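Local structure of CalS13 (Micromonospora echinospora, 4ZAS) at residues A[113-124]-A[353-362]. The protein probably acts as a pyridoxal phosphate-dependent sugar aminotransferase and binds dTDP-4-keto-6-deoxyglucose. Sequence-based numbering, arbitrary orientation.
Sequences PLTFEGTNWPIL and SRRNDAHSCV. With T46 (dTDP-4-keto-6-deoxyglucose), chain H.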
ATOM      1  N   PRO A 113      20.196  10.693   3.990  1.00 42.43           N
ATOM      2  CA  PRO A 113      20.449   9.293   3.639  1.00 43.77           C
ATOM      3  C   PRO A 113      20.532   8.373   4.856  1.00 50.90           C
ATOM      4  O   PRO A 113      20.456   7.143   4.699  1.00 56.03           O
ATOM      5  CB  PRO A 113      21.790   9.356   2.894  1.00 38.14           C
ATOM      6  CG  PRO A 113      22.423  10.560   3.361  1.00 40.63           C
ATOM      7  CD  PRO A 113      21.379  11.534   3.799  1.00 33.71           C
ATOM      8  N   LEU A 114      20.654   8.956   6.049  1.00 47.47           N
ATOM      9  CA  LEU A 114      20.680   8.167   7.279  1.00 46.16           C
ATOM     10  C   LEU A 114      19.257   7.967   7.776  1.00 39.93           C
ATOM     11  O   LEU A 114      18.728   8.744   8.586  1.00 39.83           O
ATOM     12  CB  LEU A 114      21.555   8.842   8.345  1.00 52.08           C
ATOM     13  CG  LEU A 114      21.723   8.092   9.670  1.00 48.46           C
ATOM     14  CD1 LEU A 114      22.061   6.674   9.373  1.00 54.11           C
ATOM     15  CD2 LEU A 114      22.849   8.718  10.488  1.00 47.55           C
ATOM     16  N   THR A 115      18.652   6.891   7.296  1.00 30.24           N
ATOM     17  CA  THR A 115      17.251   6.627   7.565  1.00 38.16           C
ATOM     18  C   THR A 115      16.875   5.317   6.911  1.00 37.92           C
ATOM     19  O   THR A 115      17.692   4.715   6.206  1.00 38.30           O
ATOM     20  CB  THR A 115      16.338   7.778   7.023  1.00 46.02           C
ATOM     21  OG1 THR A 115      14.966   7.552   7.380  1.00 45.23           O
ATOM     22  CG2 THR A 115      16.468   7.894   5.512  1.00 48.51           C
ATOM     23  N   PHE A 116      15.648   4.869   7.164  1.00 36.59           N
ATOM     24  CA  PHE A 116      15.089   3.712   6.465  1.00 40.82           C
ATOM     25  C   PHE A 116      14.824   4.083   5.012  1.00 38.01           C
ATOM     26  O   PHE A 116      14.408   5.219   4.734  1.00 37.59           O
ATOM     27  CB  PHE A 116      13.794   3.252   7.141  1.00 41.01           C
ATOM     28  CG  PHE A 116      13.176   2.039   6.515  1.00 48.64           C
ATOM     29  CD1 PHE A 116      13.861   0.839   6.471  1.00 49.74           C
ATOM     30  CD2 PHE A 116      11.883   2.092   5.993  1.00 47.46           C
ATOM     31  CE1 PHE A 116      13.274  -0.288   5.915  1.00 49.73           C
ATOM     32  CE2 PHE A 116      11.299   0.978   5.430  1.00 41.03           C
ATOM     33  CZ  PHE A 116      11.990  -0.216   5.405  1.00 43.47           C
ATOM     34  N   GLU A 117      15.048   3.147   4.098  1.00 35.85           N
ATOM     35  CA  GLU A 117      14.819   3.405   2.671  1.00 41.18           C
ATOM     36  C   GLU A 117      13.376   3.847   2.354  1.00 45.71           C
ATOM     37  O   GLU A 117      13.147   4.579   1.395  1.00 48.54           O
ATOM     38  CB  GLU A 117      15.155   2.168   1.827  1.00 40.67           C
ATOM     39  CG  GLU A 117      16.652   1.871   1.683  1.00 48.81           C
ATOM     40  CD  GLU A 117      17.264   1.035   2.818  1.00 49.99           C
ATOM     41  OE1 GLU A 117      16.601   0.764   3.845  1.00 54.87           O
ATOM     42  OE2 GLU A 117      18.420   0.611   2.642  1.00 41.37           O
ATOM     43  N   GLY A 118      12.409   3.443   3.174  1.00 46.38           N
ATOM     44  CA  GLY A 118      11.030   3.866   2.974  1.00 37.45           C
ATOM     45  C   GLY A 118      10.871   5.373   3.007  1.00 40.65           C
ATOM     46  O   GLY A 118       9.910   5.937   2.486  1.00 42.18           O
ATOM     47  N   THR A 119      11.830   6.041   3.626  1.00 43.30           N
ATOM     48  CA  THR A 119      11.834   7.489   3.650  1.00 38.75           C
ATOM     49  C   THR A 119      12.070   8.051   2.260  1.00 39.60           C
ATOM     50  O   THR A 119      11.429   9.006   1.862  1.00 46.55           O
ATOM     51  CB  THR A 119      12.914   8.018   4.605  1.00 43.58           C
ATOM     52  OG1 THR A 119      12.631   7.561   5.935  1.00 47.19           O
ATOM     53  CG2 THR A 119      12.959   9.551   4.591  1.00 42.63           C
ATOM     54  N   ASN A 120      12.954   7.431   1.498  1.00 36.86           N
ATOM     55  CA  ASN A 120      13.466   8.087   0.306  1.00 39.34           C
ATOM     56  C   ASN A 120      12.935   7.544  -1.035  1.00 44.17           C
ATOM     57  O   ASN A 120      12.796   8.298  -2.002  1.00 45.38           O
ATOM     58  CB  ASN A 120      14.992   8.008   0.313  1.00 38.83           C
ATOM     59  CG  ASN A 120      15.608   8.835   1.423  1.00 44.89           C
ATOM     60  OD1 ASN A 120      15.184   9.957   1.679  1.00 45.98           O
ATOM     61  ND2 ASN A 120      16.612   8.278   2.094  1.00 43.87           N
ATOM     62  N   TRP A 121      12.619   6.258  -1.108  1.00 41.17           N
ATOM     63  CA  TRP A 121      12.131   5.727  -2.374  1.00 35.79           C
ATOM     64  C   TRP A 121      10.823   6.361  -2.845  1.00 31.41           C
ATOM     65  O   TRP A 121      10.626   6.478  -4.050  1.00 37.49           O
ATOM     66  CB  TRP A 121      11.973   4.209  -2.306  1.00 35.04           C
ATOM     67  CG  TRP A 121      13.258   3.381  -2.117  1.00 44.51           C
ATOM     68  CD1 TRP A 121      13.307   2.045  -1.852  1.00 48.52           C
ATOM     69  CD2 TRP A 121      14.638   3.821  -2.169  1.00 48.93           C
ATOM     70  NE1 TRP A 121      14.604   1.624  -1.739  1.00 51.77           N
ATOM     71  CE2 TRP A 121      15.442   2.687  -1.929  1.00 50.87           C
ATOM     72  CE3 TRP A 121      15.269   5.054  -2.390  1.00 48.03           C
ATOM     73  CZ2 TRP A 121      16.839   2.745  -1.910  1.00 49.50           C
ATOM     74  CZ3 TRP A 121      16.663   5.108  -2.371  1.00 42.31           C
ATOM     75  CH2 TRP A 121      17.427   3.963  -2.129  1.00 43.33           C
ATOM     76  N   PRO A 122       9.937   6.780  -1.920  1.00 26.70           N
ATOM     77  CA  PRO A 122       8.779   7.570  -2.362  1.00 31.88           C
ATOM     78  C   PRO A 122       9.155   8.840  -3.112  1.00 39.77           C
ATOM     79  O   PRO A 122       8.340   9.324  -3.904  1.00 41.95           O
ATOM     80  CB  PRO A 122       8.069   7.918  -1.060  1.00 33.23           C
ATOM     81  CG  PRO A 122       8.340   6.761  -0.198  1.00 34.07           C
ATOM     82  CD  PRO A 122       9.753   6.315  -0.533  1.00 36.46           C
ATOM     83  N   ILE A 123      10.356   9.369  -2.883  1.00 34.66           N
ATOM     84  CA  ILE A 123      10.782  10.496  -3.686  1.00 39.19           C
ATOM     85  C   ILE A 123      10.844  10.033  -5.132  1.00 44.20           C
ATOM     86  O   ILE A 123      10.330  10.707  -6.024  1.00 51.22           O
ATOM     87  CB  ILE A 123      12.138  11.059  -3.241  1.00 37.74           C
ATOM     88  CG1 ILE A 123      12.072  11.604  -1.806  1.00 35.14           C
ATOM     89  CG2 ILE A 123      12.595  12.136  -4.210  1.00 32.62           C
ATOM     90  CD1 ILE A 123      13.458  11.894  -1.224  1.00 31.38           C
ATOM     91  N   LEU A 124      11.428   8.860  -5.362  1.00 44.17           N
ATOM     92  CA  LEU A 124      11.584   8.364  -6.736  1.00 43.53           C
ATOM     93  C   LEU A 124      10.253   7.910  -7.352  1.00 42.99           C
ATOM     94  O   LEU A 124      10.016   8.136  -8.542  1.00 43.70           O
ATOM     95  CB  LEU A 124      12.623   7.230  -6.801  1.00 40.36           C
ATOM     96  CG  LEU A 124      14.023   7.532  -6.207  1.00 50.90           C
ATOM     97  CD1 LEU A 124      14.926   6.294  -6.223  1.00 49.17           C
ATOM     98  CD2 LEU A 124      14.729   8.721  -6.858  1.00 49.02           C
ATOM     99  N   SER A 353      19.856   0.449   9.240  1.00 47.68           N
ATOM    100  CA  SER A 353      19.808   0.555   7.786  1.00 50.64           C
ATOM    101  C   SER A 353      21.104   1.085   7.197  1.00 49.46           C
ATOM    102  O   SER A 353      21.873   1.788   7.856  1.00 46.26           O
ATOM    103  CB  SER A 353      18.626   1.428   7.350  1.00 62.18           C
ATOM    104  OG  SER A 353      18.754   2.739   7.851  1.00 74.79           O
ATOM    105  N   ARG A 354      21.352   0.729   5.943  1.00 51.06           N
ATOM    106  CA  ARG A 354      22.524   1.238   5.233  1.00 53.13           C
ATOM    107  C   ARG A 354      22.298   2.699   4.831  1.00 52.10           C
ATOM    108  O   ARG A 354      21.153   3.094   4.549  1.00 41.90           O
ATOM    109  CB  ARG A 354      22.809   0.389   3.996  1.00 47.03           C
ATOM    110  CG  ARG A 354      24.109   0.717   3.285  1.00 43.49           C
ATOM    111  CD  ARG A 354      24.188  -0.026   1.981  1.00 45.41           C
ATOM    112  NE  ARG A 354      25.512   0.005   1.378  1.00 52.47           N
ATOM    113  CZ  ARG A 354      25.721  -0.141   0.074  1.00 58.48           C
ATOM    114  NH1 ARG A 354      24.685  -0.299  -0.746  1.00 56.72           N
ATOM    115  NH2 ARG A 354      26.956  -0.108  -0.415  1.00 55.53           N
ATOM    116  N   ARG A 355      23.367   3.499   4.831  1.00 47.94           N
ATOM    117  CA  ARG A 355      23.271   4.874   4.331  1.00 44.44           C
ATOM    118  C   ARG A 355      22.678   4.792   2.925  1.00 33.65           C
ATOM    119  O   ARG A 355      23.254   4.148   2.046  1.00 41.20           O
ATOM    120  CB  ARG A 355      24.645   5.581   4.344  1.00 39.19           C
ATOM    121  CG  ARG A 355      25.807   4.811   3.690  1.00 40.25           C
ATOM    122  CD  ARG A 355      27.128   5.536   3.872  1.00 38.81           C
ATOM    123  NE  ARG A 355      27.113   6.883   3.305  1.00 46.89           N
ATOM    124  CZ  ARG A 355      28.096   7.777   3.452  1.00 53.25           C
ATOM    125  NH1 ARG A 355      29.171   7.479   4.172  1.00 40.71           N
ATOM    126  NH2 ARG A 355      27.996   8.982   2.894  1.00 45.85           N
ATOM    127  N   ASN A 356      21.523   5.410   2.712  1.00 35.80           N
ATOM    128  CA  ASN A 356      20.783   5.157   1.462  1.00 43.42           C
ATOM    129  C   ASN A 356      21.560   5.631   0.244  1.00 42.44           C
ATOM    130  O   ASN A 356      21.376   5.113  -0.851  1.00 47.89           O
ATOM    131  CB  ASN A 356      19.398   5.826   1.458  1.00 40.46           C
ATOM    132  CG  ASN A 356      18.458   5.283   2.526  1.00 35.26           C
ATOM    133  OD1 ASN A 356      17.324   5.753   2.655  1.00 37.80           O
ATOM    134  ND2 ASN A 356      18.914   4.315   3.296  1.00 30.11           N
ATOM    135  N   ASP A 357      22.442   6.603   0.440  1.00 38.99           N
ATOM    136  CA  ASP A 357      23.169   7.185  -0.674  1.00 38.68           C
ATOM    137  C   ASP A 357      24.161   6.213  -1.305  1.00 40.53           C
ATOM    138  O   ASP A 357      24.681   6.479  -2.387  1.00 50.86           O
ATOM    139  CB  ASP A 357      23.889   8.472  -0.236  1.00 47.46           C
ATOM    140  CG  ASP A 357      24.971   8.220   0.783  1.00 50.72           C
ATOM    141  OD1 ASP A 357      24.713   7.465   1.751  1.00 46.41           O
ATOM    142  OD2 ASP A 357      26.079   8.775   0.602  1.00 52.52           O
ATOM    143  N   ALA A 358      24.437   5.092  -0.645  1.00 41.22           N
ATOM    144  CA  ALA A 358      25.433   4.151  -1.168  1.00 41.14           C
ATOM    145  C   ALA A 358      24.804   3.106  -2.089  1.00 42.02           C
ATOM    146  O   ALA A 358      25.509   2.357  -2.761  1.00 45.24           O
ATOM    147  CB  ALA A 358      26.183   3.457  -0.025  1.00 39.28           C
ATOM    148  N   HIS A 359      23.479   3.048  -2.103  1.00 39.33           N
ATOM    149  CA  HIS A 359      22.777   2.089  -2.945  1.00 41.02           C
ATOM    150  C   HIS A 359      22.973   2.334  -4.445  1.00 44.11           C
ATOM    151  O   HIS A 359      22.980   3.470  -4.910  1.00 50.47           O
ATOM    152  CB  HIS A 359      21.289   2.114  -2.607  1.00 43.20           C
ATOM    153  CG  HIS A 359      20.941   1.437  -1.318  1.00 39.49           C
ATOM    154  ND1 HIS A 359      21.420   0.190  -0.980  1.00 41.51           N
ATOM    155  CD2 HIS A 359      20.144   1.821  -0.296  1.00 33.35           C
ATOM    156  CE1 HIS A 359      20.933  -0.161   0.195  1.00 46.86           C
ATOM    157  NE2 HIS A 359      20.159   0.812   0.634  1.00 33.99           N
ATOM    158  N   SER A 360      23.136   1.246  -5.190  1.00 48.09           N
ATOM    159  CA  SER A 360      23.299   1.281  -6.641  1.00 48.55           C
ATOM    160  C   SER A 360      22.198   2.039  -7.344  1.00 47.48           C
ATOM    161  O   SER A 360      22.449   2.740  -8.310  1.00 53.27           O
ATOM    162  CB  SER A 360      23.339  -0.132  -7.191  1.00 53.16           C
ATOM    163  OG  SER A 360      24.141  -0.927  -6.362  1.00 63.43           O
ATOM    164  N   CYS A 361      20.968   1.845  -6.883  1.00 47.18           N
ATOM    165  CA  CYS A 361      19.806   2.386  -7.572  1.00 46.88           C
ATOM    166  C   CYS A 361      19.807   3.902  -7.590  1.00 51.24           C
ATOM    167  O   CYS A 361      19.091   4.515  -8.375  1.00 56.55           O
ATOM    168  CB  CYS A 361      18.521   1.880  -6.928  1.00 42.16           C
ATOM    169  SG  CYS A 361      18.263   2.397  -5.216  1.00 49.84           S
ATOM    170  N   VAL A 362      20.633   4.507  -6.745  1.00 49.82           N
ATOM    171  CA  VAL A 362      20.712   5.960  -6.689  1.00 44.88           C
ATOM    172  C   VAL A 362      22.158   6.430  -6.871  1.00 51.72           C
ATOM    173  O   VAL A 362      22.562   7.485  -6.346  1.00 47.08           O
ATOM    174  CB  VAL A 362      20.121   6.480  -5.386  1.00 42.87           C
ATOM    175  CG1 VAL A 362      18.608   6.276  -5.408  1.00 44.52           C
ATOM    176  CG2 VAL A 362      20.711   5.737  -4.199  1.00 38.79           C
TER
HETATM  177  C4  T46 H 402      11.947  -0.422   9.197  0.83 87.69           C
HETATM  178  C5  T46 H 402      13.229  -0.776  10.010  0.83 82.93           C
HETATM  179  C6  T46 H 402      13.771   0.499  10.584  0.83 76.40           C
HETATM  180  C21 T46 H 402       9.195  -9.083  15.507  0.83 60.74           C
HETATM  181  O21 T46 H 402       9.408  -9.630  16.547  0.83 65.29           O
HETATM  182  N31 T46 H 402       7.841  -9.075  14.814  0.83 56.94           N
HETATM  183  C41 T46 H 402       7.612  -8.396  13.543  0.83 53.78           C
HETATM  184  O41 T46 H 402       6.536  -8.422  13.055  0.83 51.43           O
HETATM  185  C51 T46 H 402       8.696  -7.681  12.875  0.83 57.30           C
HETATM  186  C5A T46 H 402       8.412  -6.963  11.521  0.83 50.61           C
HETATM  187  C61 T46 H 402      10.037  -7.649  13.497  0.83 57.89           C
HETATM  188  N11 T46 H 402      10.288  -8.323  14.776  0.83 59.48           N
HETATM  189  C1, T46 H 402      11.616  -8.333  15.442  0.83 63.55           C
HETATM  190  C2, T46 H 402      12.455  -9.121  14.732  0.83 64.61           C
HETATM  191  C3, T46 H 402      13.885  -8.328  14.586  0.83 63.80           C
HETATM  192  O3, T46 H 402      14.778  -8.853  15.618  0.83 70.70           O
HETATM  193  O4, T46 H 402      12.240  -6.964  15.552  0.83 64.67           O
HETATM  194  C4, T46 H 402      13.670  -7.081  14.785  0.83 62.54           C
HETATM  195  C5, T46 H 402      13.620  -6.301  13.453  0.83 60.73           C
HETATM  196  O5, T46 H 402      12.789  -7.021  12.534  0.83 65.42           O
HETATM  197  P   T46 H 402      13.061  -6.800  10.910  0.83 63.21           P
HETATM  198  O1P T46 H 402      13.793  -8.010  10.348  0.83 56.62           O
HETATM  199  O2P T46 H 402      11.733  -6.600  10.217  0.83 62.19           O
HETATM  200  OPP T46 H 402      13.977  -5.401  10.766  0.83 78.83           O
HETATM  201  P2  T46 H 402      14.137  -4.440   9.391  0.83 88.17           P
HETATM  202  O4P T46 H 402      15.502  -3.761   9.362  0.83 86.51           O
HETATM  203  O3P T46 H 402      13.950  -5.316   8.167  0.83 95.62           O
HETATM  204  O1  T46 H 402      12.965  -3.281   9.333  0.83 77.59           O
HETATM  205  C1  T46 H 402      12.294  -2.937  10.481  0.83 80.72           C
HETATM  206  C2  T46 H 402      10.917  -2.588  10.004  0.83 83.49           C
HETATM  207  O2  T46 H 402      10.297  -3.806   9.471  0.83 82.05           O
HETATM  208  C3  T46 H 402      11.048  -1.609   8.907  0.83 84.74           C
HETATM  209  O3  T46 H 402       9.731  -1.136   8.501  0.83 81.84           O
HETATM  210  O4  T46 H 402      11.741   0.669   8.811  0.83 91.02           O
HETATM  211  O5  T46 H 402      12.976  -1.766  11.056  0.83 81.76           O
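Pro113 and Asn356 bring the two backbones closest, 4.7 Å between their CA atoms, and here Asn356 N gives a nearly straight hydrogen bond to Pro113 O. The chains stay near each other at Phe116 and Ser353 but diverge toward Leu124 and Val362, where only side chains meet. Asn356 lies buried between them, and an amide suits the place because it can accept and donate at once. Asn356 OD1 takes a bond from Asn120 ND2 at 2.7 Å, the two amide planes nearly perpendicular (86°), while its ND2 makes weak bonds to Thr115 O and to Arg354 O in its own loop. Thr115 O is also reached by Ser353 OG (2.8 Å), a small hydroxyl able to donate to a backbone carbonyl, which approaches from above the carbonyl plane. With chi1 at 62°, the serine hydroxyl sits between its own backbone N and carbonyl carbon, directed at that oxygen.

Glu117 bends at chi2 and sends OE2 to His359 NE2, 2.7 Å away; OE2 uses its anti lone pair and meets the imidazole's edge near the ring plane, the carboxylate itself turned 34° from the ring. Histidine suits this place by offering a flat ring with an N-H. Tyr262 of the second subunit also bonds OE2, so two partners fix this buried carboxylate. The apolar end follows: Trp121, a wide apolar ring with one N-H, turns CH2 to Cys361 SG (3.6 Å), an oblique sulfur-aromatic contact, and CZ3 to Val362 CG1, which also touches Leu124 CD1 at 3.8 Å. Indole NE1 bonds Leu249 O of the second subunit.

Phe116 lays one ring face under the keto oxygen O4 of dTDP-4-keto-6-deoxyglucose. The chemistry thus joins a pocket-lining loop to the 353-362 loop through buried amide and carboxylate bonds, and through Glu117 and Trp121 ties both to the dimer interface.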